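Local coordinates for protein predicted ATPase of the ABC class (Vibrio vulnificus, PDB 5D6A) that binds an ATP analogue (AMP-PNP) and probably hydrolyses ATP, as expected of an ABC-class ATPase with a P-loop domain, at residues K37-Y43 against P147-I153; A235-V241 against T252-P257; V515-L519 against Q532-L537. One frame throughout, in Å; residues are numbered along the deposited sequence.

Contact 1 (K37-Y43 against P147-I153)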
loop_
_atom_site.group_PDB
_atom_site.type_symbol
_atom_site.label_atom_id
_atom_site.label_comp_id
_atom_site.label_asym_id
_atom_site.label_seq_id
_atom_site.Cartn_x
_atom_site.Cartn_y
_atom_site.Cartn_z
ATOM N N LYS A 37 -41.229 -11.891 9.340
ATOM C CA LYS A 37 -41.641 -10.531 8.946
ATOM C C LYS A 37 -41.454 -9.434 10.005
ATOM O O LYS A 37 -41.895 -8.302 9.804
ATOM C CB LYS A 37 -43.094 -10.519 8.439
ATOM C CG LYS A 37 -43.297 -11.249 7.123
ATOM C CD LYS A 37 -44.734 -11.127 6.641
ATOM C CE LYS A 37 -44.933 -11.818 5.303
ATOM N NZ LYS A 37 -46.329 -11.676 4.810
ATOM N N GLN A 38 -40.792 -9.754 11.114
ATOM C CA GLN A 38 -40.552 -8.749 12.148
ATOM C C GLN A 38 -39.292 -7.951 11.815
ATOM O O GLN A 38 -38.557 -8.298 10.891
ATOM C CB GLN A 38 -40.433 -9.399 13.524
ATOM C CG GLN A 38 -41.710 -10.082 13.984
ATOM C CD GLN A 38 -41.624 -10.597 15.407
ATOM O OE1 GLN A 38 -40.592 -10.470 16.069
ATOM N NE2 GLN A 38 -42.715 -11.177 15.891
ATOM N N ASN A 39 -39.053 -6.882 12.569
ATOM C CA ASN A 39 -37.890 -6.025 12.345
ATOM C C ASN A 39 -36.595 -6.827 12.505
ATOM O O ASN A 39 -36.516 -7.728 13.341
ATOM C CB ASN A 39 -37.917 -4.840 13.318
ATOM C CG ASN A 39 -36.909 -3.762 12.964
ATOM O OD1 ASN A 39 -36.437 -3.679 11.829
ATOM N ND2 ASN A 39 -36.595 -2.910 13.931
ATOM N N TYR A 40 -35.582 -6.492 11.705
ATOM C CA TYR A 40 -34.294 -7.204 11.732
ATOM C C TYR A 40 -33.678 -7.226 13.130
ATOM O O TYR A 40 -32.889 -8.113 13.462
ATOM C CB TYR A 40 -33.310 -6.565 10.747
ATOM C CG TYR A 40 -32.115 -7.433 10.422
ATOM C CD1 TYR A 40 -32.202 -8.421 9.447
ATOM C CD2 TYR A 40 -30.897 -7.261 11.074
ATOM C CE1 TYR A 40 -31.118 -9.220 9.135
ATOM C CE2 TYR A 40 -29.806 -8.056 10.764
ATOM C CZ TYR A 40 -29.924 -9.034 9.793
ATOM O OH TYR A 40 -28.852 -9.832 9.469
ATOM N N ARG A 41 -34.042 -6.236 13.938
ATOM C CA ARG A 41 -33.561 -6.132 15.309
ATOM C C ARG A 41 -33.933 -7.381 16.112
ATOM O O ARG A 41 -33.207 -7.779 17.026
ATOM C CB ARG A 41 -34.178 -4.896 15.974
ATOM C CG ARG A 41 -33.626 -4.575 17.351
ATOM C CD ARG A 41 -34.378 -3.421 17.990
ATOM N NE ARG A 41 -33.774 -3.030 19.262
ATOM C CZ ARG A 41 -33.955 -3.667 20.419
ATOM N NH1 ARG A 41 -34.714 -4.758 20.484
ATOM N NH2 ARG A 41 -33.353 -3.221 21.517
ATOM N N ALA A 42 -35.059 -7.997 15.755
ATOM C CA ALA A 42 -35.561 -9.186 16.452
ATOM C C ALA A 42 -34.584 -10.372 16.503
ATOM O O ALA A 42 -34.713 -11.231 17.376
ATOM C CB ALA A 42 -36.890 -9.625 15.852
ATOM N N TYR A 43 -33.622 -10.433 15.580
ATOM C CA TYR A 43 -32.638 -11.529 15.602
ATOM C C TYR A 43 -31.877 -11.617 16.930
ATOM O O TYR A 43 -31.358 -12.676 17.277
ATOM C CB TYR A 43 -31.630 -11.430 14.448
ATOM C CG TYR A 43 -32.082 -12.026 13.128
ATOM C CD1 TYR A 43 -32.255 -13.401 12.994
ATOM C CD2 TYR A 43 -32.260 -11.233 11.998
ATOM C CE1 TYR A 43 -32.641 -13.962 11.789
ATOM C CE2 TYR A 43 -32.641 -11.788 10.787
ATOM C CZ TYR A 43 -32.831 -13.152 10.688
ATOM O OH TYR A 43 -33.208 -13.711 9.490
ATOM N N PRO A 147 -30.454 -13.633 6.671
ATOM C CA PRO A 147 -31.253 -13.065 5.585
ATOM C C PRO A 147 -32.465 -12.245 6.013
ATOM O O PRO A 147 -32.900 -12.308 7.164
ATOM C CB PRO A 147 -31.725 -14.309 4.836
ATOM C CG PRO A 147 -31.902 -15.320 5.913
ATOM C CD PRO A 147 -30.835 -15.033 6.940
ATOM N N ALA A 148 -33.005 -11.495 5.056
ATOM C CA ALA A 148 -34.165 -10.646 5.275
ATOM C C ALA A 148 -34.601 -10.038 3.945
ATOM O O ALA A 148 -33.815 -9.985 2.998
ATOM C CB ALA A 148 -33.831 -9.547 6.275
ATOM N N GLU A 149 -35.852 -9.584 3.882
ATOM C CA GLU A 149 -36.385 -8.957 2.666
ATOM C C GLU A 149 -36.186 -7.442 2.756
ATOM O O GLU A 149 -37.145 -6.671 2.810
ATOM C CB GLU A 149 -37.866 -9.322 2.451
ATOM C CG GLU A 149 -38.795 -8.999 3.618
ATOM C CD GLU A 149 -40.255 -9.312 3.335
ATOM O OE1 GLU A 149 -40.553 -9.882 2.264
ATOM O OE2 GLU A 149 -41.110 -8.985 4.188
ATOM N N GLY A 150 -34.922 -7.030 2.758
ATOM C CA GLY A 150 -34.566 -5.623 2.891
ATOM C C GLY A 150 -34.263 -5.356 4.351
ATOM O O GLY A 150 -33.161 -4.930 4.701
ATOM N N ARG A 151 -35.254 -5.614 5.203
ATOM C CA ARG A 151 -35.094 -5.431 6.647
ATOM C C ARG A 151 -35.977 -6.405 7.436
ATOM O O ARG A 151 -35.646 -6.770 8.562
ATOM C CB ARG A 151 -35.437 -3.998 7.040
ATOM C CG ARG A 151 -34.935 -3.570 8.414
ATOM C CD ARG A 151 -33.421 -3.405 8.414
ATOM N NE ARG A 151 -32.931 -2.773 9.638
ATOM C CZ ARG A 151 -31.658 -2.449 9.865
ATOM N NH1 ARG A 151 -31.319 -1.872 11.012
ATOM N NH2 ARG A 151 -30.722 -2.694 8.952
ATOM N N ASP A 152 -37.108 -6.809 6.857
ATOM C CA ASP A 152 -38.001 -7.756 7.524
ATOM C C ASP A 152 -37.379 -9.153 7.498
ATOM O O ASP A 152 -36.889 -9.610 6.465
ATOM C CB ASP A 152 -39.386 -7.763 6.869
ATOM C CG ASP A 152 -40.069 -6.407 6.925
ATOM O OD1 ASP A 152 -39.444 -5.437 7.403
ATOM O OD2 ASP A 152 -41.233 -6.312 6.483
ATOM N N ILE A 153 -37.413 -9.822 8.645
ATOM C CA ILE A 153 -36.810 -11.145 8.797
ATOM C C ILE A 153 -37.501 -12.265 8.020
ATOM O O ILE A 153 -38.721 -12.419 8.077
ATOM C CB ILE A 153 -36.761 -11.556 10.288
ATOM C CG1 ILE A 153 -35.895 -10.569 11.080
ATOM C CG2 ILE A 153 -36.237 -12.982 10.437
ATOM C CD1 ILE A 153 -35.782 -10.880 12.558
#

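Contact 2 (A235-V241 against T252-P257)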
loop_
_atom_site.group_PDB
_atom_site.type_symbol
_atom_site.label_atom_id
_atom_site.label_comp_id
_atom_site.label_asym_id
_atom_site.label_seq_id
_atom_site.Cartn_x
_atom_site.Cartn_y
_atom_site.Cartn_z
ATOM N N ALA A 235 19.403 -27.413 -6.732
ATOM C CA ALA A 235 20.527 -26.861 -5.999
ATOM C C ALA A 235 21.850 -27.331 -6.585
ATOM O O ALA A 235 21.932 -28.429 -7.142
ATOM C CB ALA A 235 20.437 -27.262 -4.536
ATOM N N PRO A 236 22.890 -26.491 -6.481
ATOM C CA PRO A 236 24.206 -26.901 -6.948
ATOM C C PRO A 236 24.817 -27.834 -5.907
ATOM O O PRO A 236 24.796 -27.516 -4.716
ATOM C CB PRO A 236 24.975 -25.581 -7.048
ATOM C CG PRO A 236 24.301 -24.660 -6.087
ATOM C CD PRO A 236 22.871 -25.099 -5.988
ATOM N N GLU A 237 25.340 -28.977 -6.349
ATOM C CA GLU A 237 25.920 -29.969 -5.433
ATOM C C GLU A 237 26.830 -29.347 -4.381
ATOM O O GLU A 237 26.822 -29.759 -3.223
ATOM C CB GLU A 237 26.693 -31.049 -6.202
ATOM C CG GLU A 237 25.828 -31.932 -7.092
ATOM C CD GLU A 237 26.597 -33.093 -7.704
ATOM O OE1 GLU A 237 27.797 -33.264 -7.386
ATOM O OE2 GLU A 237 25.995 -33.845 -8.504
ATOM N N SER A 238 27.604 -28.352 -4.794
ATOM C CA SER A 238 28.532 -27.671 -3.902
ATOM C C SER A 238 27.855 -27.126 -2.646
ATOM O O SER A 238 28.487 -27.016 -1.593
ATOM C CB SER A 238 29.212 -26.524 -4.650
ATOM O OG SER A 238 30.129 -25.841 -3.815
ATOM N N LEU A 239 26.572 -26.801 -2.759
ATOM C CA LEU A 239 25.827 -26.229 -1.646
ATOM C C LEU A 239 24.547 -27.034 -1.368
ATOM O O LEU A 239 23.562 -26.510 -0.847
ATOM C CB LEU A 239 25.502 -24.774 -1.992
ATOM C CG LEU A 239 25.115 -23.813 -0.879
ATOM C CD1 LEU A 239 26.218 -23.733 0.164
ATOM C CD2 LEU A 239 24.839 -22.440 -1.471
ATOM N N GLN A 240 24.592 -28.322 -1.698
ATOM C CA GLN A 240 23.459 -29.234 -1.529
ATOM C C GLN A 240 23.458 -29.926 -0.168
ATOM O O GLN A 240 24.512 -30.296 0.355
ATOM C CB GLN A 240 23.520 -30.299 -2.635
ATOM C CG GLN A 240 22.567 -31.481 -2.499
ATOM C CD GLN A 240 22.850 -32.563 -3.537
ATOM O OE1 GLN A 240 23.237 -32.267 -4.669
ATOM N NE2 GLN A 240 22.661 -33.823 -3.153
ATOM N N VAL A 241 22.263 -30.096 0.397
ATOM C CA VAL A 241 22.087 -30.799 1.670
ATOM C C VAL A 241 20.857 -31.685 1.551
ATOM O O VAL A 241 19.996 -31.449 0.703
ATOM C CB VAL A 241 21.922 -29.850 2.875
ATOM C CG1 VAL A 241 23.136 -28.944 3.007
ATOM C CG2 VAL A 241 20.642 -29.035 2.758
ATOM N N THR A 252 16.282 -33.948 -0.847
ATOM C CA THR A 252 17.491 -33.221 -1.216
ATOM C C THR A 252 17.138 -31.843 -1.765
ATOM O O THR A 252 16.164 -31.692 -2.506
ATOM C CB THR A 252 18.301 -34.004 -2.266
ATOM O OG1 THR A 252 18.685 -35.275 -1.722
ATOM C CG2 THR A 252 19.551 -33.236 -2.675
ATOM N N GLY A 253 17.932 -30.841 -1.396
ATOM C CA GLY A 253 17.701 -29.475 -1.854
ATOM C C GLY A 253 18.808 -28.511 -1.472
ATOM O O GLY A 253 19.858 -28.917 -0.970
ATOM N N LEU A 254 18.567 -27.227 -1.719
ATOM C CA LEU A 254 19.525 -26.179 -1.393
ATOM C C LEU A 254 19.528 -25.894 0.097
ATOM O O LEU A 254 18.488 -25.579 0.676
ATOM C CB LEU A 254 19.177 -24.882 -2.121
ATOM C CG LEU A 254 20.010 -23.665 -1.704
ATOM C CD1 LEU A 254 21.469 -23.869 -2.081
ATOM C CD2 LEU A 254 19.468 -22.385 -2.322
ATOM N N GLY A 255 20.701 -25.991 0.709
ATOM C CA GLY A 255 20.855 -25.704 2.122
ATOM C C GLY A 255 21.590 -24.393 2.277
ATOM O O GLY A 255 22.760 -24.296 1.921
ATOM N N ILE A 256 20.899 -23.378 2.786
ATOM C CA ILE A 256 21.505 -22.067 3.003
ATOM C C ILE A 256 22.065 -22.035 4.420
ATOM O O ILE A 256 21.309 -21.910 5.385
ATOM C CB ILE A 256 20.491 -20.928 2.787
ATOM C CG1 ILE A 256 20.015 -20.938 1.331
ATOM C CG2 ILE A 256 21.120 -19.581 3.123
ATOM C CD1 ILE A 256 18.954 -19.908 1.011
ATOM N N PRO A 257 23.397 -22.138 4.552
ATOM C CA PRO A 257 23.995 -22.167 5.882
ATOM C C PRO A 257 23.922 -20.838 6.619
ATOM O O PRO A 257 23.585 -19.816 6.024
ATOM C CB PRO A 257 25.454 -22.532 5.597
ATOM C CG PRO A 257 25.713 -21.981 4.239
ATOM C CD PRO A 257 24.418 -22.076 3.489
#

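Contact 3 (V515-L519 against Q532-L537). Unlike the reference sequence in segment 532-537: S534 (reference Asn).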
loop_
_atom_site.group_PDB
_atom_site.type_symbol
_atom_site.label_atom_id
_atom_site.label_comp_id
_atom_site.label_asym_id
_atom_site.label_seq_id
_atom_site.Cartn_x
_atom_site.Cartn_y
_atom_site.Cartn_z
ATOM N N VAL A 515 -3.671 -8.972 21.053
ATOM C CA VAL A 515 -2.532 -9.192 21.939
ATOM C C VAL A 515 -2.300 -7.875 22.663
ATOM O O VAL A 515 -2.064 -7.850 23.867
ATOM C CB VAL A 515 -1.262 -9.615 21.180
ATOM C CG1 VAL A 515 -0.038 -9.533 22.081
ATOM C CG2 VAL A 515 -1.428 -11.019 20.619
ATOM N N TRP A 516 -2.379 -6.782 21.908
ATOM C CA TRP A 516 -2.241 -5.429 22.456
ATOM C C TRP A 516 -3.274 -5.239 23.561
ATOM O O TRP A 516 -2.965 -4.718 24.631
ATOM C CB TRP A 516 -2.485 -4.401 21.348
ATOM C CG TRP A 516 -1.398 -4.318 20.305
ATOM C CD1 TRP A 516 -0.408 -5.229 20.062
ATOM C CD2 TRP A 516 -1.288 -3.332 19.278
ATOM N NE1 TRP A 516 0.359 -4.825 18.998
ATOM C CE2 TRP A 516 -0.168 -3.670 18.489
ATOM C CE3 TRP A 516 -2.013 -2.179 18.963
ATOM C CZ2 TRP A 516 0.246 -2.896 17.408
ATOM C CZ3 TRP A 516 -1.602 -1.410 17.888
ATOM C CH2 TRP A 516 -0.481 -1.773 17.122
ATOM N N TYR A 517 -4.499 -5.685 23.287
ATOM C CA TYR A 517 -5.600 -5.594 24.244
ATOM C C TYR A 517 -5.227 -6.253 25.567
ATOM O O TYR A 517 -5.611 -5.773 26.630
ATOM C CB TYR A 517 -6.868 -6.239 23.661
ATOM C CG TYR A 517 -8.078 -6.185 24.575
ATOM C CD1 TYR A 517 -8.887 -5.052 24.628
ATOM C CD2 TYR A 517 -8.420 -7.272 25.378
ATOM C CE1 TYR A 517 -9.993 -4.998 25.458
ATOM C CE2 TYR A 517 -9.527 -7.228 26.212
ATOM C CZ TYR A 517 -10.311 -6.089 26.251
ATOM O OH TYR A 517 -11.408 -6.039 27.081
ATOM N N GLN A 518 -4.477 -7.349 25.496
ATOM C CA GLN A 518 -4.051 -8.066 26.700
ATOM C C GLN A 518 -2.915 -7.341 27.409
ATOM O O GLN A 518 -2.861 -7.326 28.639
ATOM C CB GLN A 518 -3.644 -9.504 26.371
ATOM C CG GLN A 518 -4.800 -10.361 25.885
ATOM C CD GLN A 518 -4.399 -11.795 25.615
ATOM O OE1 GLN A 518 -3.323 -12.241 26.016
ATOM N NE2 GLN A 518 -5.273 -12.531 24.940
ATOM N N LEU A 519 -2.011 -6.744 26.634
ATOM C CA LEU A 519 -0.905 -5.981 27.206
ATOM C C LEU A 519 -1.468 -4.825 28.024
ATOM O O LEU A 519 -0.925 -4.469 29.065
ATOM C CB LEU A 519 0.016 -5.439 26.109
ATOM C CG LEU A 519 0.766 -6.450 25.234
ATOM C CD1 LEU A 519 1.504 -5.730 24.114
ATOM C CD2 LEU A 519 1.730 -7.297 26.054
ATOM N N GLN A 532 7.326 -11.002 26.999
ATOM C CA GLN A 532 5.956 -11.016 27.513
ATOM C C GLN A 532 4.993 -11.502 26.433
ATOM O O GLN A 532 4.165 -12.377 26.675
ATOM C CB GLN A 532 5.542 -9.617 27.975
ATOM C CG GLN A 532 4.216 -9.575 28.718
ATOM C CD GLN A 532 3.765 -8.161 29.043
ATOM O OE1 GLN A 532 4.208 -7.191 28.419
ATOM N NE2 GLN A 532 2.864 -8.037 30.015
ATOM N N ILE A 533 5.116 -10.924 25.241
ATOM C CA ILE A 533 4.270 -11.290 24.104
ATOM C C ILE A 533 4.405 -12.774 23.780
ATOM O O ILE A 533 3.408 -13.457 23.529
ATOM C CB ILE A 533 4.623 -10.448 22.858
ATOM C CG1 ILE A 533 4.268 -8.977 23.100
ATOM C CG2 ILE A 533 3.871 -10.957 21.633
ATOM C CD1 ILE A 533 4.814 -8.026 22.058
ATOM N N SER A 534 5.640 -13.269 23.792
ATOM C CA SER A 534 5.906 -14.674 23.502
ATOM C C SER A 534 5.187 -15.584 24.502
ATOM O O SER A 534 4.637 -16.621 24.128
ATOM C CB SER A 534 7.413 -14.940 23.535
ATOM O OG SER A 534 7.702 -16.285 23.200
ATOM N N GLU A 535 5.193 -15.179 25.770
ATOM C CA GLU A 535 4.537 -15.941 26.836
ATOM C C GLU A 535 3.009 -15.876 26.741
ATOM O O GLU A 535 2.327 -16.822 27.128
ATOM C CB GLU A 535 5.015 -15.454 28.206
ATOM C CG GLU A 535 6.480 -15.761 28.478
ATOM C CD GLU A 535 6.996 -15.160 29.776
ATOM O OE1 GLU A 535 6.276 -14.347 30.393
ATOM O OE2 GLU A 535 8.135 -15.496 30.170
ATOM N N LEU A 536 2.479 -14.767 26.230
ATOM C CA LEU A 536 1.029 -14.615 26.067
ATOM C C LEU A 536 0.514 -15.543 24.971
ATOM O O LEU A 536 -0.612 -16.039 25.046
ATOM C CB LEU A 536 0.660 -13.170 25.726
ATOM C CG LEU A 536 0.971 -12.107 26.784
ATOM C CD1 LEU A 536 0.715 -10.718 26.224
ATOM C CD2 LEU A 536 0.164 -12.339 28.051
ATOM N N LEU A 537 1.350 -15.774 23.960
ATOM C CA LEU A 537 1.012 -16.646 22.838
ATOM C C LEU A 537 1.583 -18.054 23.065
ATOM O O LEU A 537 2.001 -18.728 22.119
ATOM C CB LEU A 537 1.576 -16.054 21.542
ATOM C CG LEU A 537 1.119 -14.635 21.173
ATOM C CD1 LEU A 537 1.960 -14.082 20.032
ATOM C CD2 LEU A 537 -0.363 -14.597 20.828
#

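Contact 1 (K37-Y43 against P147-I153)
CG1 of I153 stands anti to its own carbonyl carbon (chi1 -62°) and the chain runs on extended to CD1, which carries the long branch of I153 along one face of the Y43 ring. CD1 lies 3.8 Å from the centroid of the Y43 ring and 21° off its normal, a CH-pi contact displaced toward the rim. The other branch, CG2, reaches the phenol end, 3.4 Å from CZ of Y43, with the two side chains lying alongside and pointing opposite ways. The same CD1 also meets CB of A42 at 3.7 Å.

The Y43 hydroxyl donates to P147 O over 2.7 Å, in the carbonyl plane, which fixes the far end of the ring. Y40 sits beside it: CD2 of Y43 lies above one face of the Y40 ring, while the rim of Y40 meets A148, CD1 to CB 3.7 Å. The Y40 hydroxyl is hydrogen-bonded to L146 O.

These contacts join the loop between helix 23-33 and strand 48-51, which enters a 3-10 turn at Y40-Y43, to the short, weakly bonded antiparallel pair of strands 148-149 and 152-153 in the N-terminal region. E149 is the centre of an inverse gamma turn. Two backbone bonds bring the loop alongside the second strand: K37 N to I153 O at 2.9 Å, and I153 N to Q38 O at 2.9 Å, the latter almost straight.

R151, its chain bent at chi2 (71°), lays CD 3.9 Å from CB of Y40. Its guanidinium forms a salt bridge with D65, and the side chain packs on R151 of the second subunit. OD1 of N39 lies at the edge of the R151 guanidinium, near its plane, with the amide of N39 tilted against it.

Contact 2 (A235-V241 against T252-P257)
This is the pairing of two antiparallel strands, 240-245 and 249-257, which form a beta hairpin at one border of the four-stranded antiparallel sheet in the P-loop domain. An antiparallel subdomain beside the nucleotide-binding core is a familiar feature of ABC ATPases, and the side chain of L254 lies about 12 Å from bound AMP-PNP. V241 and G253 form a hydrogen-bonded pair, V241 N to G253 O and G253 N to V241 O, both 3.0 Å and nearly straight. Q240 and L254 are the neighbouring non-hydrogen-bonded pair. A longer bond from G255 N to L239 O, 3.3 Å, carries the ladder back to where the chain leaves the 3-10 turn at E237-S238.

Side chains fill in around this ladder. L254 has CG anti to its backbone N (chi1 172°), which takes CD1 to within 3.7 Å of CD2 of L239. The course of the two backbones alone sets CB of L254 against CB of A235, 3.6 Å apart. L239 and L254 both continue onto I423 of strand 421-425, joining the hairpin to the mixed sheet. V241 lays CG2 against CA of G255, 3.4 Å away, where glycine presents no side chain. At the other end CG2 of T252 faces the Q240 amide, while OG1 of T252 is hydrogen-bonded to T242.

Main-chain bonds therefore set the register, while the side chains crossing between the segments contribute mainly apolar contact, with no salt bridge or side-chain hydrogen bond between them.

Contact 3 (V515-L519 against Q532-L537)
The amide of Q532 offers one face to L519: the methyl CD2 of L519 lies over that plane, 3.4 Å from OE1 and 3.7 Å from CD of Q532. The other amide of the contact, on Q518, meets L536 through its oxygen end rather than a face, OE1 to CD2 4.0 Å, with the methyl close to the amide plane and the two side chains lying antiparallel to each other. Neither amide hydrogen-bonds across the contact.

The setting is a helix-helix packing within the MRB1590-type C-terminal domain, between the last turns of helices 506-519 and 529-536. The axes of the two short segments approach to 10.9 Å with 113° between their directions, closer to perpendicular than to antiparallel. The backbones stay well apart, and side chains from V515, Q518 and L519 bridge the gap to those of Q532, I533, L536 and L537.

L519 and L536 make the middle of the interface. With CG anti to the carbonyl carbon (chi1 -64°), L519 continues its chain through CD1, and the other branch, CD2, turns to L536, 3.6 Å from its CD1. That same CD2 also reaches CG1 of I533 at 4.2 Å, so a single methyl touches three residues of the second helix. I533 extends the apolar layer to V559 and M560 of helix 556-564, and L519 to L469 of helix 468-475, placing the contact among several helices.

V515 closes the other end. Its CG1 branch lies across I533, 4.2 Å from CG2. L537, where the second segment leaves helical geometry, still turns its side chain inward, and CD2 of L537 comes to 3.7 Å from CG2 of V515.

In the fold
The three contacts follow one another along the chain in three separate regions, and none touches another; contacts 1 and 2 lie on opposite sides of the chain's centre, with nearest atoms about 50 Å apart. Contact 3 is the buried one, whereas contacts 1 and 2 are partly buried, and contact 1 is the most peripheral and alone meets the second subunit. They hold unlike elements: a loop on a short strand pair, two strands of one hairpin, and two helices. Chemistry follows suit. Contact 2 relies on regular backbone pairing, contact 1 mixes backbone bonds with a tyrosine hydroxyl and aromatic packing, and contact 3 has van der Waals contacts but no hydrogen bonds across it.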